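Enoyl-CoA hydratase (Mycolicibacterium smegmatis, PDB 7MCM) probably hydrates the double bond of 2-enoyl-CoA to give (3S)-3-hydroxyacyl-CoA, a step of fatty acid oxidation. Local coordinates at residues B[167-172]-B[183-188]; B[121-126]-B[141-146]. One frame throughout, in Å; residues are numbered along the deposited sequence.

Contact 1. Residues B[167-172]-B[183-188]; sequences AAEMTL and LSWGLV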
ATOM      1  N   ALA B 167       1.109   1.985  22.442  1.00 28.51           N
ATOM      2  CA  ALA B 167       1.981   0.898  22.006  1.00 29.81           C
ATOM      3  C   ALA B 167       3.448   1.287  22.154  1.00 27.64           C
ATOM      4  O   ALA B 167       4.290   0.450  22.497  1.00 28.05           O
ATOM      5  CB  ALA B 167       1.672   0.519  20.559  1.00 25.81           C
ATOM      6  N   ALA B 168       3.772   2.550  21.864  1.00 24.56           N
ATOM      7  CA  ALA B 168       5.123   3.049  22.070  1.00 29.90           C
ATOM      8  C   ALA B 168       5.491   2.995  23.547  1.00 26.95           C
ATOM      9  O   ALA B 168       6.569   2.517  23.912  1.00 28.32           O
ATOM     10  CB  ALA B 168       5.242   4.482  21.529  1.00 28.52           C
ATOM     11  N   GLU B 169       4.589   3.455  24.416  1.00 24.79           N
ATOM     12  CA  GLU B 169       4.850   3.385  25.848  1.00 26.91           C
ATOM     13  C   GLU B 169       5.119   1.949  26.291  1.00 28.83           C
ATOM     14  O   GLU B 169       6.098   1.681  26.995  1.00 27.65           O
ATOM     15  CB  GLU B 169       3.681   3.978  26.632  1.00 29.73           C
ATOM     16  CG  GLU B 169       3.864   3.850  28.132  1.00 31.22           C
ATOM     17  CD  GLU B 169       2.705   4.415  28.908  1.00 35.80           C
ATOM     18  OE1 GLU B 169       1.849   5.079  28.293  1.00 35.55           O
ATOM     19  OE2 GLU B 169       2.648   4.204  30.134  1.00 36.91           O
ATOM     20  N   MET B 170       4.273   1.001  25.871  1.00 26.55           N
ATOM     21  CA  MET B 170       4.475  -0.381  26.306  1.00 24.69           C
ATOM     22  C   MET B 170       5.755  -0.967  25.727  1.00 23.90           C
ATOM     23  O   MET B 170       6.471  -1.711  26.408  1.00 26.13           O
ATOM     24  CB  MET B 170       3.286  -1.258  25.894  1.00 26.76           C
ATOM     25  CG  MET B 170       1.986  -0.941  26.604  1.00 27.31           C
ATOM     26  SD  MET B 170       0.604  -1.958  26.047  1.00 28.29           S
ATOM     27  CE  MET B 170       1.159  -3.582  26.524  1.00 26.23           C
ATOM     28  N   THR B 171       6.043  -0.677  24.460  1.00 23.72           N
ATOM     29  CA  THR B 171       7.176  -1.312  23.797  1.00 25.29           C
ATOM     30  C   THR B 171       8.503  -0.691  24.215  1.00 27.81           C
ATOM     31  O   THR B 171       9.517  -1.391  24.313  1.00 26.65           O
ATOM     32  CB  THR B 171       7.010  -1.216  22.277  1.00 28.36           C
ATOM     33  OG1 THR B 171       5.699  -1.673  21.915  1.00 26.67           O
ATOM     34  CG2 THR B 171       8.048  -2.084  21.586  1.00 27.95           C
ATOM     35  N   LEU B 172       8.521   0.615  24.455  1.00 25.62           N
ATOM     36  CA  LEU B 172       9.779   1.289  24.751  1.00 25.89           C
ATOM     37  C   LEU B 172      10.131   1.269  26.226  1.00 24.70           C
ATOM     38  O   LEU B 172      11.316   1.416  26.572  1.00 27.77           O
ATOM     39  CB  LEU B 172       9.729   2.745  24.258  1.00 25.04           C
ATOM     40  CG  LEU B 172       9.433   2.935  22.759  1.00 26.37           C
ATOM     41  CD1 LEU B 172       9.213   4.424  22.437  1.00 26.44           C
ATOM     42  CD2 LEU B 172      10.570   2.366  21.926  1.00 28.69           C
ATOM     43  N   LEU B 183      -7.945  -2.418  30.426  1.00 32.01           N
ATOM     44  CA  LEU B 183      -9.329  -2.095  30.095  1.00 35.36           C
ATOM     45  C   LEU B 183      -9.451  -0.641  29.667  1.00 35.90           C
ATOM     46  O   LEU B 183     -10.036  -0.337  28.624  1.00 36.44           O
ATOM     47  CB  LEU B 183     -10.239  -2.373  31.296  1.00 37.14           C
ATOM     48  CG  LEU B 183     -11.749  -2.160  31.093  1.00 35.91           C
ATOM     49  CD1 LEU B 183     -12.299  -3.182  30.114  1.00 35.01           C
ATOM     50  CD2 LEU B 183     -12.501  -2.247  32.411  1.00 35.19           C
ATOM     51  N   SER B 184      -8.865   0.266  30.457  1.00 34.98           N
ATOM     52  CA  SER B 184      -8.921   1.695  30.169  1.00 36.09           C
ATOM     53  C   SER B 184      -8.353   2.021  28.792  1.00 34.82           C
ATOM     54  O   SER B 184      -8.834   2.937  28.117  1.00 34.29           O
ATOM     55  CB  SER B 184      -8.168   2.460  31.258  1.00 35.90           C
ATOM     56  OG  SER B 184      -8.059   3.824  30.926  1.00 51.98           O
ATOM     57  N   TRP B 185      -7.319   1.303  28.366  1.00 32.28           N
ATOM     58  CA  TRP B 185      -6.688   1.562  27.079  1.00 33.37           C
ATOM     59  C   TRP B 185      -7.358   0.833  25.923  1.00 32.72           C
ATOM     60  O   TRP B 185      -7.025   1.104  24.764  1.00 35.60           O
ATOM     61  CB  TRP B 185      -5.205   1.169  27.112  1.00 30.54           C
ATOM     62  CG  TRP B 185      -4.359   1.969  28.056  1.00 31.53           C
ATOM     63  CD1 TRP B 185      -4.751   3.034  28.826  1.00 32.27           C
ATOM     64  CD2 TRP B 185      -2.958   1.771  28.323  1.00 30.61           C
ATOM     65  NE1 TRP B 185      -3.677   3.512  29.552  1.00 32.85           N
ATOM     66  CE2 TRP B 185      -2.568   2.749  29.262  1.00 33.38           C
ATOM     67  CE3 TRP B 185      -1.995   0.858  27.854  1.00 29.80           C
ATOM     68  CZ2 TRP B 185      -1.258   2.839  29.748  1.00 34.31           C
ATOM     69  CZ3 TRP B 185      -0.696   0.950  28.334  1.00 27.09           C
ATOM     70  CH2 TRP B 185      -0.340   1.927  29.279  1.00 29.95           C
ATOM     71  N   GLY B 186      -8.324  -0.036  26.192  1.00 39.74           N
ATOM     72  CA  GLY B 186      -8.897  -0.817  25.115  1.00 37.86           C
ATOM     73  C   GLY B 186      -8.079  -2.027  24.729  1.00 32.90           C
ATOM     74  O   GLY B 186      -8.370  -2.655  23.702  1.00 36.35           O
ATOM     75  N   LEU B 187      -7.040  -2.357  25.495  1.00 31.16           N
ATOM     76  CA  LEU B 187      -6.308  -3.593  25.238  1.00 32.26           C
ATOM     77  C   LEU B 187      -7.212  -4.809  25.435  1.00 33.83           C
ATOM     78  O   LEU B 187      -7.102  -5.793  24.694  1.00 32.31           O
ATOM     79  CB  LEU B 187      -5.078  -3.660  26.139  1.00 29.49           C
ATOM     80  CG  LEU B 187      -4.064  -4.801  26.002  1.00 31.62           C
ATOM     81  CD1 LEU B 187      -3.743  -5.070  24.538  1.00 31.73           C
ATOM     82  CD2 LEU B 187      -2.788  -4.450  26.766  1.00 32.48           C
ATOM     83  N   VAL B 188      -8.139  -4.742  26.399  1.00 35.99           N
ATOM     84  CA  VAL B 188      -9.165  -5.757  26.605  1.00 29.53           C
ATOM     85  C   VAL B 188     -10.530  -5.074  26.653  1.00 35.40           C
ATOM     86  O   VAL B 188     -10.649  -3.880  26.945  1.00 34.25           O
ATOM     87  CB  VAL B 188      -8.949  -6.578  27.897  1.00 28.27           C
ATOM     88  CG1 VAL B 188      -7.566  -7.207  27.926  1.00 30.93           C
ATOM     89  CG2 VAL B 188      -9.182  -5.708  29.129  1.00 30.24           C
TER

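Contact 2. Residues B[121-126]-B[141-146]; sequences GCDLAV and ESFVQL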
ATOM      1  N   GLY B 121       3.857 -14.113  24.891  1.00 31.17           N
ATOM      2  CA  GLY B 121       2.497 -14.323  25.364  1.00 29.82           C
ATOM      3  C   GLY B 121       1.649 -13.070  25.275  1.00 33.49           C
ATOM      4  O   GLY B 121       0.462 -13.135  24.946  1.00 30.16           O
ATOM      5  N   CYS B 122       2.252 -11.910  25.543  1.00 29.58           N
ATOM      6  CA  CYS B 122       1.546 -10.651  25.338  1.00 29.09           C
ATOM      7  C   CYS B 122       1.149 -10.499  23.873  1.00 28.27           C
ATOM      8  O   CYS B 122      -0.009 -10.202  23.555  1.00 27.77           O
ATOM      9  CB  CYS B 122       2.424  -9.482  25.800  1.00 29.13           C
ATOM     10  SG  CYS B 122       1.657  -7.834  25.565  1.00 29.86           S
ATOM     11  N   ASP B 123       2.090 -10.763  22.962  1.00 27.50           N
ATOM     12  CA  ASP B 123       1.826 -10.581  21.538  1.00 28.24           C
ATOM     13  C   ASP B 123       0.761 -11.556  21.038  1.00 28.04           C
ATOM     14  O   ASP B 123      -0.070 -11.191  20.204  1.00 27.42           O
ATOM     15  CB  ASP B 123       3.117 -10.756  20.749  1.00 30.79           C
ATOM     16  CG  ASP B 123       4.160  -9.718  21.115  1.00 37.15           C
ATOM     17  OD1 ASP B 123       3.826  -8.819  21.888  1.00 30.57           O
ATOM     18  OD2 ASP B 123       5.308  -9.807  20.657  1.00 32.09           O
ATOM     19  N   LEU B 124       0.781 -12.798  21.529  1.00 27.95           N
ATOM     20  CA  LEU B 124      -0.244 -13.769  21.160  1.00 28.01           C
ATOM     21  C   LEU B 124      -1.642 -13.253  21.501  1.00 29.58           C
ATOM     22  O   LEU B 124      -2.549 -13.298  20.662  1.00 29.44           O
ATOM     23  CB  LEU B 124       0.024 -15.102  21.855  1.00 27.14           C
ATOM     24  CG  LEU B 124      -1.030 -16.207  21.670  1.00 26.52           C
ATOM     25  CD1 LEU B 124      -1.169 -16.591  20.225  1.00 29.72           C
ATOM     26  CD2 LEU B 124      -0.684 -17.415  22.521  1.00 32.87           C
ATOM     27  N   ALA B 125      -1.838 -12.756  22.730  1.00 26.36           N
ATOM     28  CA  ALA B 125      -3.153 -12.231  23.093  1.00 27.75           C
ATOM     29  C   ALA B 125      -3.566 -11.107  22.158  1.00 27.54           C
ATOM     30  O   ALA B 125      -4.712 -11.057  21.688  1.00 27.28           O
ATOM     31  CB  ALA B 125      -3.143 -11.732  24.532  1.00 32.58           C
ATOM     32  N   VAL B 126      -2.619 -10.230  21.828  1.00 28.70           N
ATOM     33  CA  VAL B 126      -2.881  -9.089  20.968  1.00 27.99           C
ATOM     34  C   VAL B 126      -3.164  -9.510  19.528  1.00 30.26           C
ATOM     35  O   VAL B 126      -3.823  -8.780  18.783  1.00 32.38           O
ATOM     36  CB  VAL B 126      -1.663  -8.150  21.098  1.00 34.53           C
ATOM     37  CG1 VAL B 126      -1.800  -7.001  20.226  1.00 29.30           C
ATOM     38  CG2 VAL B 126      -1.527  -7.685  22.549  1.00 37.73           C
ATOM     39  N   GLU B 141       5.002  -6.055  27.207  1.00 26.04           N
ATOM     40  CA  GLU B 141       5.838  -6.105  26.013  1.00 28.83           C
ATOM     41  C   GLU B 141       7.290  -5.981  26.480  1.00 32.48           C
ATOM     42  O   GLU B 141       7.954  -4.963  26.297  1.00 31.75           O
ATOM     43  CB  GLU B 141       5.439  -4.980  25.059  1.00 30.75           C
ATOM     44  CG  GLU B 141       5.943  -5.111  23.637  1.00 34.21           C
ATOM     45  CD  GLU B 141       5.165  -6.166  22.845  1.00 37.90           C
ATOM     46  OE1 GLU B 141       5.098  -7.312  23.312  1.00 38.99           O
ATOM     47  OE2 GLU B 141       4.662  -5.855  21.745  1.00 44.49           O
ATOM     48  N   SER B 142       7.767  -7.050  27.126  1.00 31.96           N
ATOM     49  CA  SER B 142       8.959  -6.978  27.975  1.00 31.75           C
ATOM     50  C   SER B 142      10.275  -7.009  27.209  1.00 30.92           C
ATOM     51  O   SER B 142      11.329  -6.816  27.830  1.00 30.14           O
ATOM     52  CB  SER B 142       8.948  -8.137  28.970  1.00 32.05           C
ATOM     53  OG  SER B 142       8.911  -9.376  28.280  1.00 33.85           O
ATOM     54  N   PHE B 143      10.239  -7.209  25.885  1.00 29.70           N
ATOM     55  CA  PHE B 143      11.447  -7.523  25.121  1.00 29.74           C
ATOM     56  C   PHE B 143      12.564  -6.504  25.349  1.00 29.95           C
ATOM     57  O   PHE B 143      13.725  -6.871  25.564  1.00 27.74           O
ATOM     58  CB  PHE B 143      11.097  -7.580  23.632  1.00 27.99           C
ATOM     59  CG  PHE B 143      10.114  -8.653  23.289  1.00 33.55           C
ATOM     60  CD1 PHE B 143      10.543  -9.939  23.000  1.00 34.88           C
ATOM     61  CD2 PHE B 143       8.745  -8.376  23.272  1.00 28.23           C
ATOM     62  CE1 PHE B 143       9.614 -10.935  22.676  1.00 32.80           C
ATOM     63  CE2 PHE B 143       7.821  -9.365  22.958  1.00 33.17           C
ATOM     64  CZ  PHE B 143       8.254 -10.637  22.656  1.00 30.00           C
ATOM     65  N   VAL B 144      12.223  -5.213  25.300  1.00 27.94           N
ATOM     66  CA  VAL B 144      13.229  -4.152  25.359  1.00 27.65           C
ATOM     67  C   VAL B 144      14.040  -4.212  26.646  1.00 26.20           C
ATOM     68  O   VAL B 144      15.214  -3.803  26.670  1.00 29.60           O
ATOM     69  CB  VAL B 144      12.545  -2.782  25.179  1.00 30.74           C
ATOM     70  CG1 VAL B 144      11.692  -2.438  26.406  1.00 28.74           C
ATOM     71  CG2 VAL B 144      13.575  -1.699  24.899  1.00 31.58           C
ATOM     72  N   GLN B 145      13.437  -4.686  27.741  1.00 27.68           N
ATOM     73  CA  GLN B 145      14.148  -4.759  29.018  1.00 31.09           C
ATOM     74  C   GLN B 145      15.258  -5.798  29.005  1.00 32.85           C
ATOM     75  O   GLN B 145      16.127  -5.776  29.884  1.00 31.68           O
ATOM     76  CB  GLN B 145      13.173  -5.058  30.159  1.00 27.17           C
ATOM     77  CG  GLN B 145      12.015  -4.043  30.231  1.00 31.42           C
ATOM     78  CD  GLN B 145      11.363  -3.998  31.595  1.00 34.62           C
ATOM     79  OE1 GLN B 145      11.606  -4.863  32.437  1.00 32.40           O
ATOM     80  NE2 GLN B 145      10.558  -2.957  31.838  1.00 28.60           N
ATOM     81  N   LEU B 146      15.227  -6.723  28.056  1.00 30.18           N
ATOM     82  CA  LEU B 146      16.258  -7.738  27.909  1.00 35.94           C
ATOM     83  C   LEU B 146      17.157  -7.459  26.714  1.00 35.01           C
ATOM     84  O   LEU B 146      17.895  -8.348  26.284  1.00 33.19           O
ATOM     85  CB  LEU B 146      15.618  -9.125  27.812  1.00 33.65           C
ATOM     86  CG  LEU B 146      14.727  -9.489  28.998  1.00 33.35           C
ATOM     87  CD1 LEU B 146      13.943 -10.775  28.722  1.00 39.48           C
ATOM     88  CD2 LEU B 146      15.631  -9.715  30.203  1.00 37.27           C
TER

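Contact 1. Residues B[167-172]-B[183-188]
A small, largely apolar helix-to-helix-end contact joins Met170 and Glu169, on helix 164-173, to Trp185 at the end of helix 179-185 and Leu187 just beyond it. No hydrogen bond passes between the two segments; the fit rests on the rim of the indole. The Met170 and Trp185 side chains run past each other in opposite directions, with Met170 CG 3.7 Å from Trp185 CZ3. The sulfur lies in the plane of the indole, Met170 SD being 5.2 Å from the centroid of the Trp185 six-membered ring and 88° off the normal, an edge-on Met-aromatic contact. The Met170 chain then bends at its last torsion (chi3 63°), which turns the methyl to Leu187; Met170 CE and Leu187 CD2 meet tip to tip at 4.0 Å. An unbranched, flexible thioether suits this place, since it serves an aromatic edge and an aliphatic branch at once. Gly186 ends the helix in a Schellman motif with positive phi, and Leu187 follows on the turned chain; at these backbone angles a side chain would press on the carbonyl O of Trp185, so glycine suits the place. Val177, on the short strand 177-178, packs against both Met170 and Trp185. Glu169, whose chain is extended, crosses Trp185 at about a right angle, and its whole carboxylate lies against the CH2 corner of the ring, Glu169 CD being 3.9 Å from Trp185 CH2. Carboxylate and ring planes stand 59° apart. The charge is met by arginines: OE1 forms a salt bridge with Arg166, and OE2 another with Arg207 of the second subunit. The rim of one indole thus borders both an apolar patch of Met170, Leu187 and Val177 and a carboxylate paired with two guanidinium groups, one across the subunit interface.

Contact 2. Residues B[121-126]-B[141-146]
Cys122, in the first turn of helix 120-127, and Glu141, just after strand 138-140, bring the two backbones together, their CA atoms 6.3 Å apart, before the loop turns into the short 3-10 segment 143-145. Beside it two acids, Asp123 and Glu141, come together. The Glu141 chain bends at chi2 (75°), which carries its carboxylate to Asp123; the 2.4 Å between Glu141 OE1 and Asp123 OD1 is unusually short, and the geometry does not settle its nature. The two side chains cross at about a right angle with their carboxylate planes perpendicular, and Glu141 OE2 is 3.1 Å from Asp123 OD1. Asp123 OD2 lies 3.4 Å from Phe143 CE2 in an oblique approach, whereas Glu141 OE1 sits at the edge of the Phe143 ring, in its plane, where the ring hydrogens carry slight positive charge. Cys122 SG is 4.1 Å from Glu141 OE1, a small side chain that also packs on Phe139. Asp152 brings a third carboxylate close to Asp123 OD2, while Pro150 packs on both Asp123 and Phe143. In the crotonase fold, hydratases typically place one catalytic glutamate on this helix and another on this loop; Asp123 probably occupies the first position and Phe143 the second, so this is the probable active-site region, although the usual pair is not reproduced.

In sequence both segments of contact 2 precede those of contact 1, yet the two lie side by side, with centres about 11 Å apart. Helix 164-173 bridges them: Met170 O is 3.7 Å from Glu141 CB and Thr171 O 3.2 Å from Val144 CG1, so the helix that packs on Trp185 also backs the loop carrying Glu141. Leu158 of helix 154-162 touches both Thr171 and Glu141, and Phe139 is a further shared neighbour. Contact 2, with its cluster of acids, is the one in the probable active-site region. Both contacts also pack on the second subunit, contact 1 through Thr171 and Leu172 and contact 2 through Val144 and Gln145.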